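Local coordinates for protein encapsulated ferritin (Haliangium ochraceum, PDB 5N5F) that oxidises ferrous to ferric iron as a ring-forming, ferritin-like ferroxidase packaged as cargo inside an encapsulin nanocompartment, at residues V26-E31 against M67-I72; W37-A42 against H56-E61. All blocks are in the same frame, centred on the assembly; numbering follows the deposited sequence.

Interaction 1 of 2, residues V26-E31 against M67-I72; sequences VTLIEE and MTLEWI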
ATOM      1  N   VAL B  26     -16.580   7.562  -4.346  1.00 31.99           N
ATOM      2  CA  VAL B  26     -15.754   6.359  -4.282  1.00 33.70           C
ATOM      3  C   VAL B  26     -16.388   5.241  -5.096  1.00 35.06           C
ATOM      4  O   VAL B  26     -15.677   4.436  -5.714  1.00 29.15           O
ATOM      5  CB  VAL B  26     -15.504   5.928  -2.824  1.00 32.44           C
ATOM      6  CG1 VAL B  26     -14.779   7.030  -2.065  1.00 38.66           C
ATOM      7  CG2 VAL B  26     -16.802   5.544  -2.122  1.00 37.06           C
ATOM      8  N   THR B  27     -17.722   5.180  -5.134  1.00 32.20           N
ATOM      9  CA  THR B  27     -18.392   4.158  -5.930  1.00 36.30           C
ATOM     10  C   THR B  27     -18.162   4.392  -7.416  1.00 32.05           C
ATOM     11  O   THR B  27     -17.825   3.461  -8.159  1.00 30.39           O
ATOM     12  CB  THR B  27     -19.889   4.136  -5.610  1.00 39.77           C
ATOM     13  OG1 THR B  27     -20.079   3.890  -4.210  1.00 35.42           O
ATOM     14  CG2 THR B  27     -20.599   3.043  -6.406  1.00 39.79           C
ATOM     15  N   LEU B  28     -18.345   5.633  -7.872  1.00 36.11           N
ATOM     16  CA  LEU B  28     -18.042   5.961  -9.260  1.00 30.65           C
ATOM     17  C   LEU B  28     -16.596   5.617  -9.590  1.00 29.26           C
ATOM     18  O   LEU B  28     -16.312   5.029 -10.640  1.00 30.22           O
ATOM     19  CB  LEU B  28     -18.324   7.442  -9.522  1.00 34.29           C
ATOM     20  CG  LEU B  28     -17.923   7.998 -10.891  1.00 28.78           C
ATOM     21  CD1 LEU B  28     -18.498   7.156 -12.023  1.00 29.03           C
ATOM     22  CD2 LEU B  28     -18.374   9.444 -11.028  1.00 36.71           C
ATOM     23  N   ILE B  29     -15.669   5.966  -8.696  1.00 30.35           N
ATOM     24  CA  ILE B  29     -14.259   5.644  -8.910  1.00 34.57           C
ATOM     25  C   ILE B  29     -14.071   4.137  -9.050  1.00 31.10           C
ATOM     26  O   ILE B  29     -13.402   3.658  -9.975  1.00 29.98           O
ATOM     27  CB  ILE B  29     -13.405   6.223  -7.768  1.00 31.92           C
ATOM     28  CG1 ILE B  29     -13.264   7.740  -7.945  1.00 38.93           C
ATOM     29  CG2 ILE B  29     -12.027   5.563  -7.716  1.00 37.48           C
ATOM     30  CD1 ILE B  29     -12.746   8.459  -6.722  1.00 39.37           C
ATOM     31  N   GLU B  30     -14.658   3.365  -8.135  1.00 32.84           N
ATOM     32  CA  GLU B  30     -14.485   1.915  -8.185  1.00 36.08           C
ATOM     33  C   GLU B  30     -15.056   1.337  -9.472  1.00 34.13           C
ATOM     34  O   GLU B  30     -14.483   0.406 -10.054  1.00 28.97           O
ATOM     35  CB  GLU B  30     -15.147   1.267  -6.969  1.00 40.16           C
ATOM     36  CG  GLU B  30     -14.451   1.578  -5.657  1.00 46.87           C
ATOM     37  CD  GLU B  30     -15.289   1.195  -4.456  1.00 49.83           C
ATOM     38  OE1 GLU B  30     -16.336   0.542  -4.646  1.00 48.50           O
ATOM     39  OE2 GLU B  30     -14.902   1.552  -3.324  1.00 56.65           O
ATOM     40  N   GLU B  31     -16.186   1.875  -9.936  1.00 34.80           N
ATOM     41  CA  GLU B  31     -16.772   1.385 -11.176  1.00 35.47           C
ATOM     42  C   GLU B  31     -15.905   1.746 -12.376  1.00 30.03           C
ATOM     43  O   GLU B  31     -15.724   0.930 -13.285  1.00 30.88           O
ATOM     44  CB  GLU B  31     -18.193   1.931 -11.325  1.00 38.81           C
ATOM     45  CG  GLU B  31     -19.177   1.286 -10.348  1.00 37.96           C
ATOM     46  CD  GLU B  31     -20.362   2.169 -10.003  1.00 42.55           C
ATOM     47  OE1 GLU B  31     -20.338   3.375 -10.333  1.00 39.54           O
ATOM     48  OE2 GLU B  31     -21.322   1.653  -9.388  1.00 47.92           O
ATOM     49  N   MET B  67     -25.099   5.782 -13.794  1.00 34.70           N
ATOM     50  CA  MET B  67     -26.166   5.897 -12.805  1.00 34.14           C
ATOM     51  C   MET B  67     -25.693   6.697 -11.600  1.00 36.70           C
ATOM     52  O   MET B  67     -26.373   7.625 -11.144  1.00 32.33           O
ATOM     53  CB  MET B  67     -26.636   4.511 -12.365  1.00 34.32           C
ATOM     54  CG  MET B  67     -27.430   3.749 -13.413  1.00 38.08           C
ATOM     55  SD  MET B  67     -27.640   1.997 -13.012  1.00 44.02           S
ATOM     56  CE  MET B  67     -28.546   2.108 -11.477  1.00 47.12           C
ATOM     57  N   THR B  68     -24.516   6.348 -11.071  1.00 30.18           N
ATOM     58  CA  THR B  68     -23.963   7.072  -9.934  1.00 30.81           C
ATOM     59  C   THR B  68     -23.692   8.530 -10.290  1.00 31.65           C
ATOM     60  O   THR B  68     -23.953   9.433  -9.487  1.00 29.92           O
ATOM     61  CB  THR B  68     -22.677   6.396  -9.459  1.00 34.49           C
ATOM     62  OG1 THR B  68     -22.927   5.007  -9.179  1.00 31.90           O
ATOM     63  CG2 THR B  68     -22.149   7.076  -8.208  1.00 29.64           C
ATOM     64  N   LEU B  69     -23.162   8.779 -11.488  1.00 29.95           N
ATOM     65  CA  LEU B  69     -22.829  10.144 -11.877  1.00 31.97           C
ATOM     66  C   LEU B  69     -24.082  11.004 -11.958  1.00 32.60           C
ATOM     67  O   LEU B  69     -24.070  12.171 -11.550  1.00 31.95           O
ATOM     68  CB  LEU B  69     -22.081  10.142 -13.211  1.00 32.06           C
ATOM     69  CG  LEU B  69     -21.666  11.503 -13.783  1.00 33.62           C
ATOM     70  CD1 LEU B  69     -20.806  12.311 -12.805  1.00 29.14           C
ATOM     71  CD2 LEU B  69     -20.923  11.305 -15.095  1.00 33.88           C
ATOM     72  N   GLU B  70     -25.182  10.441 -12.466  1.00 34.86           N
ATOM     73  CA  GLU B  70     -26.433  11.187 -12.514  1.00 36.08           C
ATOM     74  C   GLU B  70     -26.921  11.530 -11.112  1.00 39.64           C
ATOM     75  O   GLU B  70     -27.471  12.614 -10.889  1.00 38.50           O
ATOM     76  CB  GLU B  70     -27.494  10.392 -13.275  1.00 41.25           C
ATOM     77  CG  GLU B  70     -28.888  11.032 -13.283  1.00 39.39           C
ATOM     78  CD  GLU B  70     -28.926  12.394 -13.955  1.00 44.67           C
ATOM     79  OE1 GLU B  70     -27.894  12.820 -14.514  1.00 45.14           O
ATOM     80  OE2 GLU B  70     -29.996  13.043 -13.924  1.00 45.23           O
ATOM     81  N   TRP B  71     -26.736  10.622 -10.153  1.00 34.82           N
ATOM     82  CA  TRP B  71     -27.083  10.952  -8.775  1.00 35.40           C
ATOM     83  C   TRP B  71     -26.244  12.123  -8.276  1.00 39.94           C
ATOM     84  O   TRP B  71     -26.768  13.054  -7.652  1.00 36.16           O
ATOM     85  CB  TRP B  71     -26.897   9.737  -7.873  1.00 35.19           C
ATOM     86  CG  TRP B  71     -27.361   9.977  -6.473  1.00 37.70           C
ATOM     87  CD1 TRP B  71     -28.574   9.646  -5.945  1.00 39.48           C
ATOM     88  CD2 TRP B  71     -26.624  10.609  -5.419  1.00 39.57           C
ATOM     89  NE1 TRP B  71     -28.637  10.028  -4.628  1.00 41.41           N
ATOM     90  CE2 TRP B  71     -27.454  10.627  -4.282  1.00 41.21           C
ATOM     91  CE3 TRP B  71     -25.343  11.162  -5.327  1.00 37.18           C
ATOM     92  CZ2 TRP B  71     -27.044  11.171  -3.067  1.00 41.48           C
ATOM     93  CZ3 TRP B  71     -24.939  11.705  -4.122  1.00 37.31           C
ATOM     94  CH2 TRP B  71     -25.787  11.704  -3.008  1.00 38.57           C
ATOM     95  N   ILE B  72     -24.940  12.096  -8.555  1.00 36.03           N
ATOM     96  CA  ILE B  72     -24.071  13.209  -8.182  1.00 36.65           C
ATOM     97  C   ILE B  72     -24.546  14.500  -8.838  1.00 33.99           C
ATOM     98  O   ILE B  72     -24.597  15.556  -8.195  1.00 38.27           O
ATOM     99  CB  ILE B  72     -22.614  12.884  -8.556  1.00 32.41           C
ATOM    100  CG1 ILE B  72     -22.102  11.719  -7.704  1.00 30.89           C
ATOM    101  CG2 ILE B  72     -21.716  14.110  -8.390  1.00 31.92           C
ATOM    102  CD1 ILE B  72     -20.757  11.201  -8.124  1.00 29.53           C
TER

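Interaction 2 of 2, residues W37-A42 against H56-E61; sequences WYQQRA and HNKNEE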
ATOM      1  N   TRP B  37      -9.845  -2.071 -15.851  1.00 31.64           N
ATOM      2  CA  TRP B  37      -9.236  -3.375 -15.605  1.00 38.56           C
ATOM      3  C   TRP B  37      -9.881  -4.474 -16.443  1.00 36.61           C
ATOM      4  O   TRP B  37      -9.192  -5.409 -16.869  1.00 31.31           O
ATOM      5  CB  TRP B  37      -9.327  -3.715 -14.119  1.00 41.25           C
ATOM      6  CG  TRP B  37      -8.613  -2.733 -13.246  1.00 40.87           C
ATOM      7  CD1 TRP B  37      -7.666  -1.825 -13.633  1.00 47.94           C
ATOM      8  CD2 TRP B  37      -8.792  -2.549 -11.837  1.00 42.86           C
ATOM      9  NE1 TRP B  37      -7.244  -1.091 -12.551  1.00 48.54           N
ATOM     10  CE2 TRP B  37      -7.918  -1.517 -11.436  1.00 50.27           C
ATOM     11  CE3 TRP B  37      -9.605  -3.155 -10.876  1.00 42.38           C
ATOM     12  CZ2 TRP B  37      -7.835  -1.080 -10.116  1.00 48.45           C
ATOM     13  CZ3 TRP B  37      -9.521  -2.721  -9.567  1.00 41.53           C
ATOM     14  CH2 TRP B  37      -8.643  -1.693  -9.198  1.00 47.28           C
ATOM     15  N   TYR B  38     -11.187  -4.387 -16.693  1.00 32.39           N
ATOM     16  CA  TYR B  38     -11.838  -5.407 -17.511  1.00 33.30           C
ATOM     17  C   TYR B  38     -11.345  -5.352 -18.950  1.00 33.50           C
ATOM     18  O   TYR B  38     -11.085  -6.393 -19.562  1.00 32.21           O
ATOM     19  CB  TYR B  38     -13.355  -5.243 -17.462  1.00 32.15           C
ATOM     20  CG  TYR B  38     -13.997  -5.716 -16.174  1.00 39.99           C
ATOM     21  CD1 TYR B  38     -13.242  -5.945 -15.027  1.00 40.65           C
ATOM     22  CD2 TYR B  38     -15.364  -5.944 -16.110  1.00 46.57           C
ATOM     23  CE1 TYR B  38     -13.837  -6.375 -13.853  1.00 45.75           C
ATOM     24  CE2 TYR B  38     -15.966  -6.381 -14.945  1.00 52.02           C
ATOM     25  CZ  TYR B  38     -15.201  -6.592 -13.821  1.00 49.35           C
ATOM     26  OH  TYR B  38     -15.809  -7.021 -12.665  1.00 49.30           O
ATOM     27  N   GLN B  39     -11.205  -4.147 -19.506  1.00 34.53           N
ATOM     28  CA  GLN B  39     -10.718  -4.030 -20.875  1.00 36.55           C
ATOM     29  C   GLN B  39      -9.306  -4.585 -21.000  1.00 37.42           C
ATOM     30  O   GLN B  39      -9.002  -5.321 -21.946  1.00 43.33           O
ATOM     31  CB  GLN B  39     -10.768  -2.570 -21.329  1.00 39.68           C
ATOM     32  CG  GLN B  39     -10.435  -2.371 -22.798  1.00 40.62           C
ATOM     33  CD  GLN B  39     -11.369  -3.134 -23.719  1.00 42.04           C
ATOM     34  OE1 GLN B  39     -12.582  -2.923 -23.709  1.00 43.56           O
ATOM     35  NE2 GLN B  39     -10.807  -4.034 -24.515  1.00 42.09           N
ATOM     36  N   GLN B  40      -8.431  -4.251 -20.050  1.00 34.48           N
ATOM     37  CA  GLN B  40      -7.070  -4.779 -20.075  1.00 36.69           C
ATOM     38  C   GLN B  40      -7.068  -6.305 -20.035  1.00 39.63           C
ATOM     39  O   GLN B  40      -6.351  -6.959 -20.801  1.00 35.72           O
ATOM     40  CB  GLN B  40      -6.274  -4.217 -18.900  1.00 39.31           C
ATOM     41  CG  GLN B  40      -5.936  -2.745 -19.015  1.00 39.41           C
ATOM     42  CD  GLN B  40      -5.114  -2.256 -17.842  1.00 36.91           C
ATOM     43  OE1 GLN B  40      -4.228  -2.959 -17.356  1.00 37.79           O
ATOM     44  NE2 GLN B  40      -5.409  -1.045 -17.375  1.00 39.80           N
ATOM     45  N   ARG B  41      -7.858  -6.891 -19.134  1.00 32.13           N
ATOM     46  CA  ARG B  41      -7.861  -8.343 -19.001  1.00 38.47           C
ATOM     47  C   ARG B  41      -8.508  -9.015 -20.205  1.00 40.02           C
ATOM     48  O   ARG B  41      -8.074 -10.099 -20.613  1.00 37.77           O
ATOM     49  CB  ARG B  41      -8.565  -8.748 -17.706  1.00 34.30           C
ATOM     50  CG  ARG B  41      -7.772  -8.370 -16.457  1.00 39.20           C
ATOM     51  CD  ARG B  41      -8.169  -9.205 -15.252  1.00 44.30           C
ATOM     52  NE  ARG B  41      -9.410  -8.742 -14.639  1.00 47.52           N
ATOM     53  CZ  ARG B  41      -9.483  -7.879 -13.629  1.00 42.23           C
ATOM     54  NH1 ARG B  41      -8.382  -7.369 -13.092  1.00 43.39           N
ATOM     55  NH2 ARG B  41     -10.669  -7.528 -13.149  1.00 40.99           N
ATOM     56  N   ALA B  42      -9.526  -8.386 -20.800  1.00 36.39           N
ATOM     57  CA  ALA B  42     -10.135  -8.944 -22.003  1.00 42.06           C
ATOM     58  C   ALA B  42      -9.171  -8.888 -23.184  1.00 43.92           C
ATOM     59  O   ALA B  42      -9.157  -9.797 -24.023  1.00 50.89           O
ATOM     60  CB  ALA B  42     -11.428  -8.202 -22.331  1.00 41.15           C
ATOM     61  N   HIS B  56     -18.968  -7.985 -21.427  1.00 38.19           N
ATOM     62  CA  HIS B  56     -20.369  -7.817 -21.060  1.00 40.72           C
ATOM     63  C   HIS B  56     -20.508  -7.167 -19.692  1.00 39.48           C
ATOM     64  O   HIS B  56     -21.346  -6.278 -19.499  1.00 39.76           O
ATOM     65  CB  HIS B  56     -21.082  -9.168 -21.074  1.00 39.59           C
ATOM     66  CG  HIS B  56     -22.474  -9.120 -20.526  1.00 43.70           C
ATOM     67  ND1 HIS B  56     -22.743  -9.133 -19.174  1.00 47.78           N
ATOM     68  CD2 HIS B  56     -23.675  -9.061 -21.148  1.00 45.31           C
ATOM     69  CE1 HIS B  56     -24.050  -9.084 -18.987  1.00 47.86           C
ATOM     70  NE2 HIS B  56     -24.639  -9.040 -20.168  1.00 47.89           N
ATOM     71  N   ASN B  57     -19.704  -7.602 -18.725  1.00 34.25           N
ATOM     72  CA  ASN B  57     -19.798  -7.039 -17.387  1.00 37.01           C
ATOM     73  C   ASN B  57     -19.099  -5.688 -17.302  1.00 38.70           C
ATOM     74  O   ASN B  57     -19.538  -4.816 -16.546  1.00 36.30           O
ATOM     75  CB  ASN B  57     -19.222  -8.021 -16.365  1.00 41.67           C
ATOM     76  CG  ASN B  57     -20.055  -9.288 -16.245  1.00 45.69           C
ATOM     77  OD1 ASN B  57     -21.199  -9.341 -16.708  1.00 48.76           O
ATOM     78  ND2 ASN B  57     -19.490 -10.312 -15.619  1.00 46.64           N
ATOM     79  N   LYS B  58     -18.027  -5.496 -18.072  1.00 33.65           N
ATOM     80  CA  LYS B  58     -17.443  -4.168 -18.209  1.00 38.53           C
ATOM     81  C   LYS B  58     -18.517  -3.153 -18.575  1.00 38.26           C
ATOM     82  O   LYS B  58     -18.616  -2.080 -17.969  1.00 36.99           O
ATOM     83  CB  LYS B  58     -16.342  -4.189 -19.275  1.00 31.99           C
ATOM     84  CG  LYS B  58     -15.790  -2.812 -19.635  1.00 39.36           C
ATOM     85  CD  LYS B  58     -15.017  -2.824 -20.941  1.00 41.08           C
ATOM     86  CE  LYS B  58     -15.202  -1.504 -21.676  1.00 43.23           C
ATOM     87  NZ  LYS B  58     -14.175  -1.281 -22.737  1.00 51.34           N
ATOM     88  N   ASN B  59     -19.338  -3.489 -19.572  1.00 39.91           N
ATOM     89  CA  ASN B  59     -20.352  -2.561 -20.052  1.00 37.73           C
ATOM     90  C   ASN B  59     -21.385  -2.255 -18.980  1.00 39.36           C
ATOM     91  O   ASN B  59     -21.894  -1.130 -18.914  1.00 36.70           O
ATOM     92  CB  ASN B  59     -21.017  -3.132 -21.305  1.00 35.94           C
ATOM     93  CG  ASN B  59     -20.084  -3.138 -22.500  1.00 34.23           C
ATOM     94  OD1 ASN B  59     -19.045  -2.474 -22.493  1.00 33.65           O
ATOM     95  ND2 ASN B  59     -20.457  -3.873 -23.537  1.00 35.37           N
ATOM     96  N   GLU B  60     -21.708  -3.231 -18.129  1.00 37.82           N
ATOM     97  CA  GLU B  60     -22.615  -2.949 -17.022  1.00 41.68           C
ATOM     98  C   GLU B  60     -21.942  -2.096 -15.955  1.00 40.13           C
ATOM     99  O   GLU B  60     -22.621  -1.335 -15.256  1.00 38.04           O
ATOM    100  CB  GLU B  60     -23.143  -4.253 -16.426  1.00 41.12           C
ATOM    101  CG  GLU B  60     -24.009  -5.043 -17.398  1.00 53.00           C
ATOM    102  CD  GLU B  60     -24.840  -6.123 -16.724  1.00 56.13           C
ATOM    103  OE1 GLU B  60     -24.648  -6.367 -15.516  1.00 55.81           O
ATOM    104  OE2 GLU B  60     -25.693  -6.726 -17.409  1.00 62.85           O
ATOM    105  N   GLU B  61     -20.617  -2.198 -15.813  1.00 37.60           N
ATOM    106  CA  GLU B  61     -19.914  -1.294 -14.908  1.00 39.40           C
ATOM    107  C   GLU B  61     -20.015   0.146 -15.397  1.00 33.69           C
ATOM    108  O   GLU B  61     -20.170   1.069 -14.591  1.00 33.21           O
ATOM    109  CB  GLU B  61     -18.448  -1.711 -14.764  1.00 39.96           C
ATOM    110  CG  GLU B  61     -18.241  -3.093 -14.148  1.00 44.82           C
ATOM    111  CD  GLU B  61     -18.976  -3.271 -12.833  1.00 46.37           C
ATOM    112  OE1 GLU B  61     -18.804  -2.424 -11.930  1.00 49.15           O
ATOM    113  OE2 GLU B  61     -19.740  -4.250 -12.712  1.00 46.98           O
TER

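Interaction 1 of 2, residues V26-E31 against M67-I72
With CG anti to its backbone N (chi1 174°), Leu-28 packs against Thr-68, whose methyl CG2 is likewise anti to N and whose hydroxyl lies beside it (chi1 -55°). CA of Leu-28 and CA of Thr-68, 6.1 Å apart, are the closest CA pair across the two segments. CG2 of Thr-68 thereby rests against CB of Leu-28 at 4.1 Å. The isobutyl tip of Leu-28 reaches further: CD2 packs on CD1 of Ile-72 at 4.1 Å, the two side chains crossing at about a right angle, and on CD1 of Leu-69 at 4.2 Å. On the other flank, CG2 of Thr-27 lies 4.1 Å from OG1 of Thr-68. OG1 of Thr-68 is 3.3 Å from OE1 of Glu-31, but it also hydrogen-bonds the carbonyl oxygen of His-64, so the link to the carboxylate is unsettled. Glu-31 is probably an iron ligand, together with Glu-61 and His-64, as in related encapsulated ferritins. An alanine here, lacking the carboxylate, would probably leave the presumed iron site short of a ligand and the hydroxyl of Thr-68 without this neighbour. The segments run antiparallel at 154°, their axes 9.5 Å apart, within the hairpin of helices 16-44 and 48-75 of the N-terminal domain, the part of the protein that crystallises as a decameric ring. Helix 77-86 covers Leu-69 and Ile-72 through Phe-79, while Tyr-38 of a neighbouring subunit packs on Glu-31.

Interaction 2 of 2, residues W37-A42 against H56-E61
Tyr-38 and Lys-58 make the main van der Waals contact here, CB of Tyr-38 lying 3.6 Å from CB of Lys-58 as the side chains slide past each other in opposite directions. The ring meets the other helix by its edge: CD2 of Tyr-38 is 3.3 Å from the backbone N of Lys-58, which lies near the ring plane. CE2 of Tyr-38 also touches CB of Asn-57 at 3.9 Å and CG of Glu-61 at 4.1 Å, both obliquely to the ring.

Polar contact across the pair comes from Lys-58, whose NZ donates to OE1 of Gln-39; the modelled 2.5 Å is shorter than a normal hydrogen bond, and the exact length is doubtful. Gln-39 bends at chi2 (59°), which turns CD back from a fully extended course, and its NE2 bonds OD1 of Asp-43. Within segment 56-61, ND1 of His-56 donates to OD1 of Asn-57 at 2.9 Å, nearly in the imidazole plane and fairly straight at 163°.

The axes run antiparallel at 165° on helices 16-44 and 48-75, toward the turn that joins them. Glu-61, probably an iron ligand, packs on Ala-34 and Val-35 of helix 16-44, and its OE2 lies close to OE2 of Glu-61 of a neighbouring subunit, whose Glu-31 meets Tyr-38, consistent with an iron site at a subunit interface.

Interactions 1 and 2 hold the same two antiparallel helices, 16-44 and 48-75, at levels about 16 Å apart between centres, with interaction 2 nested nearer the connecting turn. Interaction 1 sits about 5 Å from the chain centre and is wholly buried, joined mainly by aliphatic packing. Interaction 2, about 14 Å out, includes partly exposed residues and combines an aromatic edge with a lysine–amide bond. They adjoin where CB of Glu-31 comes 3.9 Å from O of Glu-61; each also supplies one carboxylate to the probable ferroxidase site. Both also touch the same neighbouring subunit, consistent with a site assembled between chains.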